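Local coordinates for protein tryptophane-5-halogenase (Microbispora sp. ATCC PTA-5024, PDB 5UAO) that chlorinates tryptophan at its 5-position as a flavin-dependent halogenase, in the post-translational maturation of the lanthipeptide NAI-107, at residues G27-V32 against S375-P380; L46-K51 against I368-L373; Y225-D230 against E335-N340; I245-Y250 against G331-A336. All blocks are in the same frame, centred on the assembly; numbering follows the deposited sequence.

Contact 1: residues G27-V32 against S375-P380; sequences GAIRTV and SSRRDP
Arg377 turns its CG beside its own backbone N (chi1 -42°) and then runs extended to NE, a course that carries the side chain along the backbone of Gly27 and Ala28. CG passes 3.4 Å from Gly27 O, and the guanidinium lies with one face turned to the two carbonyl groups: Gly27 O is offset toward the rim, and Ala28 O is 3.6 Å from NH2. Ile29 has its CG1 likewise beside the backbone N (chi1 -75°), which brings CG1 to 4.2 Å from Arg377 CG.

The main chains meet in a single beta bridge between Ala28 and Ser376. Arg377 N donates to Gly27 O at 2.9 Å in a nearly straight bond, while Ile29 N reaches Ser375 O at 2.8 Å from above the carbonyl plane. Ala28 CA adds a CA-H...O contact of 3.4 Å to Ser375 O.

Within the loop that follows helix 358-372, Ser376 OG bonds to Asp379 OD2 at 3.2 Å, meeting the carboxylate from above its plane. Asp379 OD1 forms a salt bridge to Arg477 of the second subunit, which links this loop to the dimer partner. Arg377 NH2 has its strongest mate in Asp226.

The bonds that cross the contact are thus backbone to backbone and depend little on side-chain identity; the charge of Arg377 is probably balanced by Asp226, just before strand 227-230, whose other carboxylate oxygen in turn holds Arg30 N at the approach to strand 31-35.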
loop_
_atom_site.group_PDB
_atom_site.type_symbol
_atom_site.label_atom_id
_atom_site.label_comp_id
_atom_site.label_asym_id
_atom_site.label_seq_id
_atom_site.Cartn_x
_atom_site.Cartn_y
_atom_site.Cartn_z
ATOM N N GLY A 27 16.488 31.735 9.923
ATOM C CA GLY A 27 15.389 30.783 10.147
ATOM C C GLY A 27 15.802 29.307 10.002
ATOM O O GLY A 27 14.989 28.425 10.210
ATOM N N ALA A 28 17.073 29.020 9.668
ATOM C CA ALA A 28 17.492 27.633 9.433
ATOM C C ALA A 28 17.432 26.758 10.681
ATOM O O ALA A 28 17.688 27.213 11.760
ATOM C CB ALA A 28 18.901 27.578 8.841
ATOM N N ILE A 29 17.137 25.470 10.499
ATOM C CA ILE A 29 17.248 24.488 11.588
ATOM C C ILE A 29 18.657 23.970 11.593
ATOM O O ILE A 29 19.031 23.142 10.740
ATOM C CB ILE A 29 16.203 23.360 11.430
ATOM C CG1 ILE A 29 14.835 23.939 11.850
ATOM C CG2 ILE A 29 16.552 22.157 12.290
ATOM C CD1 ILE A 29 13.631 23.166 11.387
ATOM N N ARG A 30 19.410 24.394 12.605
ATOM C CA ARG A 30 20.830 24.119 12.683
ATOM C C ARG A 30 21.225 23.179 13.822
ATOM O O ARG A 30 22.276 22.546 13.765
ATOM C CB ARG A 30 21.597 25.457 12.881
ATOM C CG ARG A 30 21.501 26.430 11.686
ATOM C CD ARG A 30 22.403 27.656 11.874
ATOM N NE ARG A 30 22.116 28.711 10.881
ATOM C CZ ARG A 30 22.399 28.648 9.573
ATOM N NH1 ARG A 30 22.999 27.561 9.049
ATOM N NH2 ARG A 30 22.095 29.684 8.772
ATOM N N THR A 31 20.457 23.179 14.911
ATOM C CA THR A 31 20.785 22.382 16.097
ATOM C C THR A 31 19.611 21.433 16.353
ATOM O O THR A 31 18.498 21.854 16.265
ATOM C CB THR A 31 20.968 23.286 17.348
ATOM O OG1 THR A 31 19.724 23.899 17.740
ATOM C CG2 THR A 31 21.963 24.426 17.008
ATOM N N VAL A 32 19.898 20.189 16.753
ATOM C CA VAL A 32 18.865 19.235 17.159
ATOM C C VAL A 32 19.280 18.670 18.504
ATOM O O VAL A 32 20.444 18.309 18.714
ATOM C CB VAL A 32 18.699 18.087 16.147
ATOM C CG1 VAL A 32 17.720 17.072 16.663
ATOM C CG2 VAL A 32 18.285 18.599 14.767
ATOM N N SER A 375 14.631 22.120 6.538
ATOM C CA SER A 375 15.870 22.888 6.568
ATOM C C SER A 375 15.722 24.164 7.362
ATOM O O SER A 375 16.720 24.719 7.785
ATOM C CB SER A 375 16.240 23.365 5.177
ATOM O OG SER A 375 16.255 22.290 4.287
ATOM N N SER A 376 14.492 24.640 7.524
ATOM C CA SER A 376 14.259 25.935 8.136
ATOM C C SER A 376 12.817 26.060 8.655
ATOM O O SER A 376 11.921 25.331 8.216
ATOM C CB SER A 376 14.571 27.074 7.130
ATOM O OG SER A 376 13.426 27.418 6.366
ATOM N N ARG A 377 12.600 26.996 9.584
ATOM C CA ARG A 377 11.277 27.153 10.213
ATOM C C ARG A 377 10.248 27.730 9.223
ATOM O O ARG A 377 9.050 27.642 9.439
ATOM C CB ARG A 377 11.370 27.922 11.545
ATOM C CG ARG A 377 12.586 27.487 12.387
ATOM C CD ARG A 377 12.665 28.001 13.827
ATOM N NE ARG A 377 14.066 28.026 14.285
ATOM C CZ ARG A 377 14.902 29.045 14.070
ATOM N NH1 ARG A 377 14.498 30.150 13.436
ATOM N NH2 ARG A 377 16.152 28.981 14.503
ATOM N N ARG A 378 10.709 28.278 8.114
ATOM C CA ARG A 378 9.791 28.753 7.068
ATOM C C ARG A 378 9.185 27.587 6.204
ATOM O O ARG A 378 7.980 27.564 5.973
ATOM C CB ARG A 378 10.479 29.857 6.228
ATOM C CG ARG A 378 10.757 31.142 7.043
ATOM C CD ARG A 378 11.852 32.050 6.474
ATOM N NE ARG A 378 13.006 31.275 5.991
ATOM C CZ ARG A 378 13.371 31.112 4.711
ATOM N NH1 ARG A 378 12.713 31.699 3.716
ATOM N NH2 ARG A 378 14.434 30.365 4.416
ATOM N N ASP A 379 10.012 26.624 5.780
ATOM C CA ASP A 379 9.580 25.433 5.005
ATOM C C ASP A 379 8.232 24.762 5.455
ATOM O O ASP A 379 7.861 24.767 6.629
ATOM C CB ASP A 379 10.722 24.382 5.022
ATOM C CG ASP A 379 11.862 24.678 4.012
ATOM O OD1 ASP A 379 11.603 24.591 2.786
ATOM O OD2 ASP A 379 13.029 24.936 4.427
ATOM N N PRO A 380 7.480 24.159 4.513
ATOM C CA PRO A 380 6.232 23.424 4.928
ATOM C C PRO A 380 6.497 22.228 5.880
ATOM O O PRO A 380 7.517 21.547 5.757
ATOM C CB PRO A 380 5.627 22.931 3.596
ATOM C CG PRO A 380 6.657 23.219 2.536
ATOM C CD PRO A 380 7.611 24.271 3.047
#

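Contact 2: residues L46-K51 against I368-L373; sequences LALKAK and ILVSLL
Val370 and Lys51 meet where helix 39-51, the helix of a Rossmann-type strand-turn-helix consistent with dinucleotide binding, packs against helix 358-372. The two short axes run 9.9 Å apart in the same general direction, with a crossing angle of -31°.

Val370 drives its two methyl branches between the side chains of the other helix. With CG1 anti to the backbone N (chi1 176°), that methyl lies 3.5 Å from Lys51 CB, the two side chains crossing at about a right angle, while CG2 approaches Ala47 CB at 4.0 Å and Leu48 CD2 at 4.2 Å. An alanine here would remove both branches and would probably open a gap beside Ala47 and the aliphatic root of Lys51. The same Leu48 methyl also faces Leu369, CD2 to CD2 at 4.5 Å.

Farther out, the Lys51 chain bends away from Val370 to a cation-pi contact with Tyr85 of helix 76-85, whose side chain also touches Ala47 and Val370 and so backs the apolar patch. Leu369 and Leu373 continue onto Phe227 of strand 227-230, which joins the helix pair to the beta-sheet, whereas Ile368, Ser371 and Leu372 pack against the second subunit. Just past the end of helix 358-372, the apolar row is closed by Leu373, its CD2 lying 4.3 Å from Leu48 CD2.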
loop_
_atom_site.group_PDB
_atom_site.type_symbol
_atom_site.label_atom_id
_atom_site.label_comp_id
_atom_site.label_asym_id
_atom_site.label_seq_id
_atom_site.Cartn_x
_atom_site.Cartn_y
_atom_site.Cartn_z
ATOM N N LEU A 46 22.777 9.193 15.740
ATOM C CA LEU A 46 23.702 8.681 14.730
ATOM C C LEU A 46 23.162 8.878 13.310
ATOM O O LEU A 46 23.926 9.190 12.414
ATOM C CB LEU A 46 24.018 7.212 14.994
ATOM C CG LEU A 46 24.904 7.026 16.192
ATOM C CD1 LEU A 46 24.886 5.583 16.635
ATOM C CD2 LEU A 46 26.326 7.397 15.822
ATOM N N ALA A 47 21.840 8.688 13.129
ATOM C CA ALA A 47 21.204 8.881 11.832
ATOM C C ALA A 47 21.225 10.349 11.398
ATOM O O ALA A 47 21.529 10.609 10.198
ATOM C CB ALA A 47 19.788 8.362 11.843
ATOM N N LEU A 48 20.954 11.283 12.344
ATOM C CA LEU A 48 21.016 12.677 12.035
ATOM C C LEU A 48 22.409 13.132 11.598
ATOM O O LEU A 48 22.555 13.853 10.614
ATOM C CB LEU A 48 20.564 13.559 13.193
ATOM C CG LEU A 48 19.066 13.538 13.449
ATOM C CD1 LEU A 48 18.842 13.996 14.908
ATOM C CD2 LEU A 48 18.324 14.421 12.479
ATOM N N LYS A 49 23.400 12.771 12.367
ATOM C CA LYS A 49 24.757 13.128 12.044
ATOM C C LYS A 49 25.271 12.417 10.745
ATOM O O LYS A 49 26.050 13.015 10.031
ATOM C CB LYS A 49 25.645 12.830 13.256
ATOM C CG LYS A 49 26.903 13.670 13.366
ATOM C CD LYS A 49 26.599 15.159 13.575
ATOM C CE LYS A 49 27.897 15.945 13.612
ATOM N NZ LYS A 49 27.607 17.377 13.351
ATOM N N ALA A 50 24.821 11.189 10.425
ATOM C CA ALA A 50 25.261 10.474 9.216
ATOM C C ALA A 50 24.706 11.128 7.988
ATOM O O ALA A 50 25.403 11.293 7.009
ATOM C CB ALA A 50 24.764 9.036 9.206
ATOM N N LYS A 51 23.430 11.497 8.026
ATOM C CA LYS A 51 22.780 11.977 6.823
ATOM C C LYS A 51 22.733 13.484 6.697
ATOM O O LYS A 51 22.549 13.952 5.578
ATOM C CB LYS A 51 21.381 11.418 6.709
ATOM C CG LYS A 51 21.298 9.909 6.662
ATOM C CD LYS A 51 21.970 9.270 5.462
ATOM C CE LYS A 51 21.856 7.783 5.619
ATOM N NZ LYS A 51 22.710 7.015 4.702
ATOM N N ILE A 368 11.912 8.427 8.762
ATOM C CA ILE A 368 10.913 9.469 8.567
ATOM C C ILE A 368 11.445 10.846 8.979
ATOM O O ILE A 368 11.398 11.821 8.195
ATOM C CB ILE A 368 9.613 9.116 9.332
ATOM C CG1 ILE A 368 8.920 7.917 8.662
ATOM C CG2 ILE A 368 8.630 10.268 9.419
ATOM C CD1 ILE A 368 7.724 7.444 9.440
ATOM N N LEU A 369 11.979 10.920 10.178
ATOM C CA LEU A 369 12.514 12.180 10.687
ATOM C C LEU A 369 13.643 12.677 9.813
ATOM O O LEU A 369 13.709 13.856 9.435
ATOM C CB LEU A 369 13.040 11.968 12.096
ATOM C CG LEU A 369 13.832 13.178 12.712
ATOM C CD1 LEU A 369 12.895 14.362 12.892
ATOM C CD2 LEU A 369 14.474 12.772 14.011
ATOM N N VAL A 370 14.548 11.784 9.472
ATOM C CA VAL A 370 15.775 12.203 8.770
ATOM C C VAL A 370 15.497 12.678 7.359
ATOM O O VAL A 370 16.107 13.685 6.882
ATOM C CB VAL A 370 16.856 11.147 8.822
ATOM C CG1 VAL A 370 18.096 11.552 8.004
ATOM C CG2 VAL A 370 17.266 10.983 10.282
ATOM N N SER A 371 14.553 12.009 6.712
ATOM C CA SER A 371 14.088 12.432 5.411
ATOM C C SER A 371 13.277 13.693 5.397
ATOM O O SER A 371 13.295 14.382 4.409
ATOM C CB SER A 371 13.108 11.377 4.868
ATOM O OG SER A 371 13.781 10.186 4.651
ATOM N N LEU A 372 12.406 13.882 6.395
ATOM C CA LEU A 372 11.419 14.922 6.347
ATOM C C LEU A 372 11.718 16.196 7.167
ATOM O O LEU A 372 10.994 17.181 7.042
ATOM C CB LEU A 372 10.044 14.375 6.740
ATOM C CG LEU A 372 9.429 13.294 5.870
ATOM C CD1 LEU A 372 7.993 13.037 6.337
ATOM C CD2 LEU A 372 9.449 13.645 4.410
ATOM N N LEU A 373 12.762 16.177 7.983
ATOM C CA LEU A 373 13.109 17.320 8.851
ATOM C C LEU A 373 13.296 18.552 7.965
ATOM O O LEU A 373 14.038 18.492 7.006
ATOM C CB LEU A 373 14.347 17.018 9.638
ATOM C CG LEU A 373 14.869 18.162 10.567
ATOM C CD1 LEU A 373 13.959 18.331 11.765
ATOM C CD2 LEU A 373 16.284 17.881 11.025
#

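Contact 3: residues Y225-D230 against E335-N340; sequences YDFYVD and EAWRGN
Phe227 and Trp337 meet as an offset edge-to-face pair: the phenyl edge points at the face of the indole five-membered ring, with the planes 81° apart and the centroids 5.5 Å from each other. Phe227 CZ comes 3.7 Å from Trp337 NE1. The indole is fixed in rotation by its own N-H: Trp337 NE1 donates to Gly339 O at 2.9 Å, within the ring plane.

Asn340 serves two aromatic rings at once. Its backbone oxygen sits 3.5 Å above the centre of one face of Phe227, and the same oxygen accepts from Tyr228 N at 2.9 Å in an almost linear bond. The amide of Asn340 and the Tyr228 ring lie side by side, pointing the same way but with planes 79° apart, so that ND2 comes to the ring edge at 3.6 Å from Tyr228 CE1. The asparagine takes this place with CG between its backbone N and carbonyl carbon (chi1 66°); ND2 then donates to a water that also lies 3.0 Å from Asp226 O, while OD1 accepts from Val212 N. Tyr228 OH accepts from Tyr225 N at 3.0 Å.

The contact lies at one edge of the mixed sheet, where strand 341-343 runs between strands 227-230 and 337-338. Helix 358-372 supplies Leu369 against Val229 and Leu372 against Trp337, helix 383-406 brings Ala386 against Trp337, and strand 211-217 touches Tyr228.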
loop_
_atom_site.group_PDB
_atom_site.type_symbol
_atom_site.label_atom_id
_atom_site.label_comp_id
_atom_site.label_asym_id
_atom_site.label_seq_id
_atom_site.Cartn_x
_atom_site.Cartn_y
_atom_site.Cartn_z
ATOM N N TYR A 225 17.164 24.182 21.565
ATOM C CA TYR A 225 17.541 23.599 20.249
ATOM C C TYR A 225 16.508 24.026 19.227
ATOM O O TYR A 225 15.350 24.370 19.565
ATOM C CB TYR A 225 17.664 22.034 20.268
ATOM C CG TYR A 225 18.606 21.533 21.349
ATOM C CD1 TYR A 225 19.984 21.639 21.211
ATOM C CD2 TYR A 225 18.115 21.075 22.555
ATOM C CE1 TYR A 225 20.842 21.288 22.239
ATOM C CE2 TYR A 225 18.956 20.703 23.578
ATOM C CZ TYR A 225 20.325 20.798 23.384
ATOM O OH TYR A 225 21.083 20.426 24.420
ATOM N N ASP A 226 16.863 23.968 17.968
ATOM C CA ASP A 226 15.903 24.325 16.920
ATOM C C ASP A 226 14.826 23.246 16.740
ATOM O O ASP A 226 13.704 23.547 16.434
ATOM C CB ASP A 226 16.602 24.611 15.585
ATOM C CG ASP A 226 17.563 25.833 15.652
ATOM O OD1 ASP A 226 17.226 26.864 16.300
ATOM O OD2 ASP A 226 18.639 25.748 15.021
ATOM N N PHE A 227 15.189 21.996 16.992
ATOM C CA PHE A 227 14.260 20.882 16.902
ATOM C C PHE A 227 14.572 19.907 18.030
ATOM O O PHE A 227 15.728 19.692 18.350
ATOM C CB PHE A 227 14.389 20.153 15.547
ATOM C CG PHE A 227 13.220 19.253 15.231
ATOM C CD1 PHE A 227 12.069 19.763 14.590
ATOM C CD2 PHE A 227 13.242 17.928 15.589
ATOM C CE1 PHE A 227 10.985 18.947 14.290
ATOM C CE2 PHE A 227 12.174 17.081 15.280
ATOM C CZ PHE A 227 11.022 17.605 14.653
ATOM N N TYR A 228 13.541 19.269 18.572
ATOM C CA TYR A 228 13.715 18.280 19.639
ATOM C C TYR A 228 13.212 16.890 19.211
ATOM O O TYR A 228 12.078 16.764 18.698
ATOM C CB TYR A 228 12.891 18.713 20.875
ATOM C CG TYR A 228 13.241 20.105 21.361
ATOM C CD1 TYR A 228 12.715 21.223 20.733
ATOM C CD2 TYR A 228 14.129 20.284 22.396
ATOM C CE1 TYR A 228 13.087 22.471 21.130
ATOM C CE2 TYR A 228 14.519 21.560 22.796
ATOM C CZ TYR A 228 14.004 22.629 22.197
ATOM O OH TYR A 228 14.396 23.929 22.635
ATOM N N VAL A 229 13.963 15.860 19.551
ATOM C CA VAL A 229 13.463 14.483 19.378
ATOM C C VAL A 229 13.142 13.936 20.797
ATOM O O VAL A 229 13.985 13.991 21.711
ATOM C CB VAL A 229 14.466 13.580 18.628
ATOM C CG1 VAL A 229 13.821 12.272 18.236
ATOM C CG2 VAL A 229 15.012 14.205 17.344
ATOM N N ASP A 230 11.893 13.496 21.012
ATOM C CA ASP A 230 11.533 12.913 22.268
ATOM C C ASP A 230 11.842 11.411 22.295
ATOM O O ASP A 230 11.132 10.588 21.685
ATOM C CB ASP A 230 10.067 13.163 22.588
ATOM C CG ASP A 230 9.717 12.701 23.979
ATOM O OD1 ASP A 230 10.495 11.947 24.605
ATOM O OD2 ASP A 230 8.612 13.071 24.469
ATOM N N GLU A 335 -0.303 11.058 17.730
ATOM C CA GLU A 335 0.621 11.607 16.771
ATOM C C GLU A 335 2.020 11.388 17.296
ATOM O O GLU A 335 2.237 11.350 18.525
ATOM C CB GLU A 335 0.366 13.124 16.645
ATOM C CG GLU A 335 -1.099 13.546 16.440
ATOM C CD GLU A 335 -1.220 15.033 16.157
ATOM O OE1 GLU A 335 -1.097 15.797 17.119
ATOM O OE2 GLU A 335 -1.358 15.422 14.956
ATOM N N ALA A 336 2.964 11.285 16.387
ATOM C CA ALA A 336 4.372 11.229 16.732
ATOM C C ALA A 336 5.113 12.549 16.593
ATOM O O ALA A 336 6.179 12.758 17.224
ATOM C CB ALA A 336 5.071 10.167 15.870
ATOM N N TRP A 337 4.626 13.405 15.686
ATOM C CA TRP A 337 5.295 14.640 15.362
ATOM C C TRP A 337 4.293 15.769 15.510
ATOM O O TRP A 337 3.210 15.754 14.889
ATOM C CB TRP A 337 5.798 14.596 13.946
ATOM C CG TRP A 337 6.652 15.705 13.459
ATOM C CD1 TRP A 337 6.740 17.000 13.946
ATOM C CD2 TRP A 337 7.512 15.653 12.326
ATOM N NE1 TRP A 337 7.638 17.697 13.250
ATOM C CE2 TRP A 337 8.125 16.930 12.222
ATOM C CE3 TRP A 337 7.865 14.636 11.404
ATOM C CZ2 TRP A 337 9.067 17.237 11.234
ATOM C CZ3 TRP A 337 8.825 14.917 10.380
ATOM C CH2 TRP A 337 9.426 16.227 10.319
ATOM N N ARG A 338 4.690 16.764 16.284
ATOM C CA ARG A 338 3.946 17.991 16.373
ATOM C C ARG A 338 4.875 19.201 16.536
ATOM O O ARG A 338 5.679 19.294 17.470
ATOM C CB ARG A 338 2.988 17.926 17.522
ATOM C CG ARG A 338 2.000 19.081 17.498
ATOM C CD ARG A 338 0.827 18.725 18.357
ATOM N NE ARG A 338 -0.231 19.701 18.228
ATOM C CZ ARG A 338 -1.448 19.421 17.809
ATOM N NH1 ARG A 338 -1.802 18.179 17.504
ATOM N NH2 ARG A 338 -2.332 20.403 17.719
ATOM N N GLY A 339 4.746 20.144 15.625
ATOM C CA GLY A 339 5.609 21.338 15.591
ATOM C C GLY A 339 7.064 20.925 15.526
ATOM O O GLY A 339 7.488 20.250 14.616
ATOM N N ASN A 340 7.841 21.336 16.532
ATOM C CA ASN A 340 9.264 21.094 16.540
ATOM C C ASN A 340 9.652 19.942 17.451
ATOM O O ASN A 340 10.783 19.891 17.940
ATOM C CB ASN A 340 10.019 22.408 16.915
ATOM C CG ASN A 340 9.774 22.891 18.334
ATOM O OD1 ASN A 340 8.828 22.546 19.004
ATOM N ND2 ASN A 340 10.673 23.736 18.803
HETATM O O HOH W 1 12.710 25.776 18.157
#

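Contact 4: residues I245-Y250 against G331-A336; sequences IPFESY and GRHREA
A small antiparallel sheet of three strands takes its first two from this contact, strand 247-249 pairing with strand 331-333. Glu248 and Arg332 form its hydrogen-bonded pair: Glu248 N donates to Arg332 O at 2.7 Å, and Glu248 O accepts from Arg332 N. Phe247 opposite His333, and Ser249 opposite Gly331, are non-hydrogen-bonded pairs. Past the strand, Arg334 N continues the pairing onto Pro246 O.

On one face the edge of Phe247 is turned to the face of His333, centroids 5.2 Å apart. The imidazole is held by Tyr348 O at ND1 and Glu240 at NE2, which fixes its rotation. On the other face Glu248 and Arg332 lie side by side; their salt bridge is long, OE1 sitting over the guanidinium face. Pro246 CD sits over the centre of one face of the Arg334 guanidinium, 3.3 Å from Arg334 CZ.

Tyr250 covers Gly331: with CG beside the backbone N (chi1 -70°), its ring receives Gly331 CA in a CH-pi contact, 3.7 Å from the centroid. Tyr250 OH is hydrogen-bonded to Asp395 of helix 383-406, which also takes Arg332 NE in a salt bridge. Losing the ring to an alanine would probably uncover Gly331 and deprive Asp395 of its hydroxyl partner. Ile245 O, buried without a hydrogen-bonding partner, lies at the edge of the imidazole, 3.4 Å from His333 CD2.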
loop_
_atom_site.group_PDB
_atom_site.type_symbol
_atom_site.label_atom_id
_atom_site.label_comp_id
_atom_site.label_asym_id
_atom_site.label_seq_id
_atom_site.Cartn_x
_atom_site.Cartn_y
_atom_site.Cartn_z
ATOM N N ILE A 245 -0.310 15.339 23.678
ATOM C CA ILE A 245 -0.749 14.371 22.645
ATOM C C ILE A 245 -1.312 13.132 23.389
ATOM O O ILE A 245 -0.618 12.537 24.222
ATOM C CB ILE A 245 0.397 13.984 21.691
ATOM C CG1 ILE A 245 0.992 15.160 20.937
ATOM C CG2 ILE A 245 -0.069 12.977 20.648
ATOM C CD1 ILE A 245 -0.068 16.029 20.335
ATOM N N PRO A 246 -2.587 12.784 23.201
ATOM C CA PRO A 246 -3.057 11.693 24.028
ATOM C C PRO A 246 -2.613 10.236 23.589
ATOM O O PRO A 246 -2.143 10.054 22.504
ATOM C CB PRO A 246 -4.580 11.836 23.921
ATOM C CG PRO A 246 -4.788 12.274 22.514
ATOM C CD PRO A 246 -3.668 13.316 22.359
ATOM N N PHE A 247 -2.766 9.298 24.514
ATOM C CA PHE A 247 -2.455 7.891 24.360
ATOM C C PHE A 247 -3.671 7.052 23.899
ATOM O O PHE A 247 -4.782 7.180 24.422
ATOM C CB PHE A 247 -1.870 7.360 25.674
ATOM C CG PHE A 247 -1.313 5.928 25.569
ATOM C CD1 PHE A 247 -0.160 5.699 24.849
ATOM C CD2 PHE A 247 -1.967 4.858 26.115
ATOM C CE1 PHE A 247 0.363 4.420 24.690
ATOM C CE2 PHE A 247 -1.468 3.552 25.998
ATOM C CZ PHE A 247 -0.293 3.340 25.279
ATOM N N GLU A 248 -3.444 6.195 22.932
ATOM C CA GLU A 248 -4.434 5.202 22.480
ATOM C C GLU A 248 -3.950 3.797 22.781
ATOM O O GLU A 248 -3.006 3.258 22.138
ATOM C CB GLU A 248 -4.698 5.331 21.013
ATOM C CG GLU A 248 -4.689 6.790 20.645
ATOM C CD GLU A 248 -5.578 7.103 19.517
ATOM O OE1 GLU A 248 -5.915 6.144 18.777
ATOM O OE2 GLU A 248 -5.887 8.308 19.376
ATOM N N SER A 249 -4.599 3.259 23.784
ATOM C CA SER A 249 -4.351 1.956 24.303
ATOM C C SER A 249 -4.702 0.849 23.320
ATOM O O SER A 249 -5.688 0.939 22.642
ATOM C CB SER A 249 -5.233 1.788 25.508
ATOM O OG SER A 249 -4.966 0.562 26.121
ATOM N N TYR A 250 -3.871 -0.189 23.264
ATOM C CA TYR A 250 -4.149 -1.402 22.567
ATOM C C TYR A 250 -4.614 -2.560 23.496
ATOM O O TYR A 250 -4.584 -3.779 23.121
ATOM C CB TYR A 250 -2.834 -1.836 21.880
ATOM C CG TYR A 250 -2.348 -1.005 20.714
ATOM C CD1 TYR A 250 -3.173 -0.096 20.020
ATOM C CD2 TYR A 250 -1.032 -1.170 20.259
ATOM C CE1 TYR A 250 -2.707 0.601 18.902
ATOM C CE2 TYR A 250 -0.581 -0.506 19.174
ATOM C CZ TYR A 250 -1.399 0.398 18.489
ATOM O OH TYR A 250 -0.879 1.030 17.371
ATOM N N GLY A 331 0.273 0.315 23.176
ATOM C CA GLY A 331 -0.501 1.403 22.599
ATOM C C GLY A 331 0.379 2.363 21.898
ATOM O O GLY A 331 1.575 2.188 21.859
ATOM N N ARG A 332 -0.236 3.363 21.296
ATOM C CA ARG A 332 0.498 4.408 20.626
ATOM C C ARG A 332 -0.152 5.740 20.979
ATOM O O ARG A 332 -1.293 5.777 21.368
ATOM C CB ARG A 332 0.525 4.219 19.126
ATOM C CG ARG A 332 -0.825 4.288 18.437
ATOM C CD ARG A 332 -0.633 4.472 16.932
ATOM N NE ARG A 332 -1.925 4.396 16.235
ATOM C CZ ARG A 332 -2.730 5.440 16.069
ATOM N NH1 ARG A 332 -2.365 6.674 16.430
ATOM N NH2 ARG A 332 -3.864 5.278 15.454
ATOM N N HIS A 333 0.586 6.834 20.820
ATOM C CA HIS A 333 0.018 8.162 20.857
ATOM C C HIS A 333 -0.644 8.512 19.530
ATOM O O HIS A 333 -0.422 7.850 18.519
ATOM C CB HIS A 333 1.052 9.154 21.242
ATOM C CG HIS A 333 1.500 8.997 22.654
ATOM N ND1 HIS A 333 2.420 8.050 23.043
ATOM C CD2 HIS A 333 1.114 9.635 23.771
ATOM C CE1 HIS A 333 2.611 8.136 24.345
ATOM N NE2 HIS A 333 1.818 9.087 24.810
ATOM N N ARG A 334 -1.532 9.505 19.574
ATOM C CA ARG A 334 -2.307 9.907 18.408
ATOM C C ARG A 334 -1.372 10.368 17.334
ATOM O O ARG A 334 -1.580 10.069 16.171
ATOM C CB ARG A 334 -3.294 11.022 18.780
ATOM C CG ARG A 334 -4.478 11.247 17.844
ATOM C CD ARG A 334 -5.380 12.340 18.397
ATOM N NE ARG A 334 -4.601 13.558 18.790
ATOM C CZ ARG A 334 -5.064 14.553 19.587
ATOM N NH1 ARG A 334 -6.310 14.524 20.072
ATOM N NH2 ARG A 334 -4.299 15.609 19.876
ATOM N N GLU A 335 -0.303 11.058 17.730
ATOM C CA GLU A 335 0.621 11.607 16.771
ATOM C C GLU A 335 2.020 11.388 17.296
ATOM O O GLU A 335 2.237 11.350 18.525
ATOM C CB GLU A 335 0.366 13.124 16.645
ATOM C CG GLU A 335 -1.099 13.546 16.440
ATOM C CD GLU A 335 -1.220 15.033 16.157
ATOM O OE1 GLU A 335 -1.097 15.797 17.119
ATOM O OE2 GLU A 335 -1.358 15.422 14.956
ATOM N N ALA A 336 2.964 11.285 16.387
ATOM C CA ALA A 336 4.372 11.229 16.732
ATOM C C ALA A 336 5.113 12.549 16.593
ATOM O O ALA A 336 6.179 12.758 17.224
ATOM C CB ALA A 336 5.071 10.167 15.870
#

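Overall arrangement
Contacts 1, 2 and 3 lie close together, their centres 12 to 14 Å apart, and touch one another around strands 31-35 and 227-230 of the large mixed sheet. These two strands are neighbours there, and helix 39-51 follows the first of them; contacts 2 and 3 touch by side-chain packing. Contact 4 stands farther off, about 16 Å from contact 3, 23 Å from contact 2 and 27 Å from contact 1 between centres, in a separate small sheet; it does not touch contact 2, yet it shares Glu335 and Ala336 with contact 3. Contacts 2, 3 and 4 are all nested within the chain loop that contact 1 closes. Contacts 1 and 2 also meet the second subunit, so this nucleotide-binding region appears joined to the dimer interface.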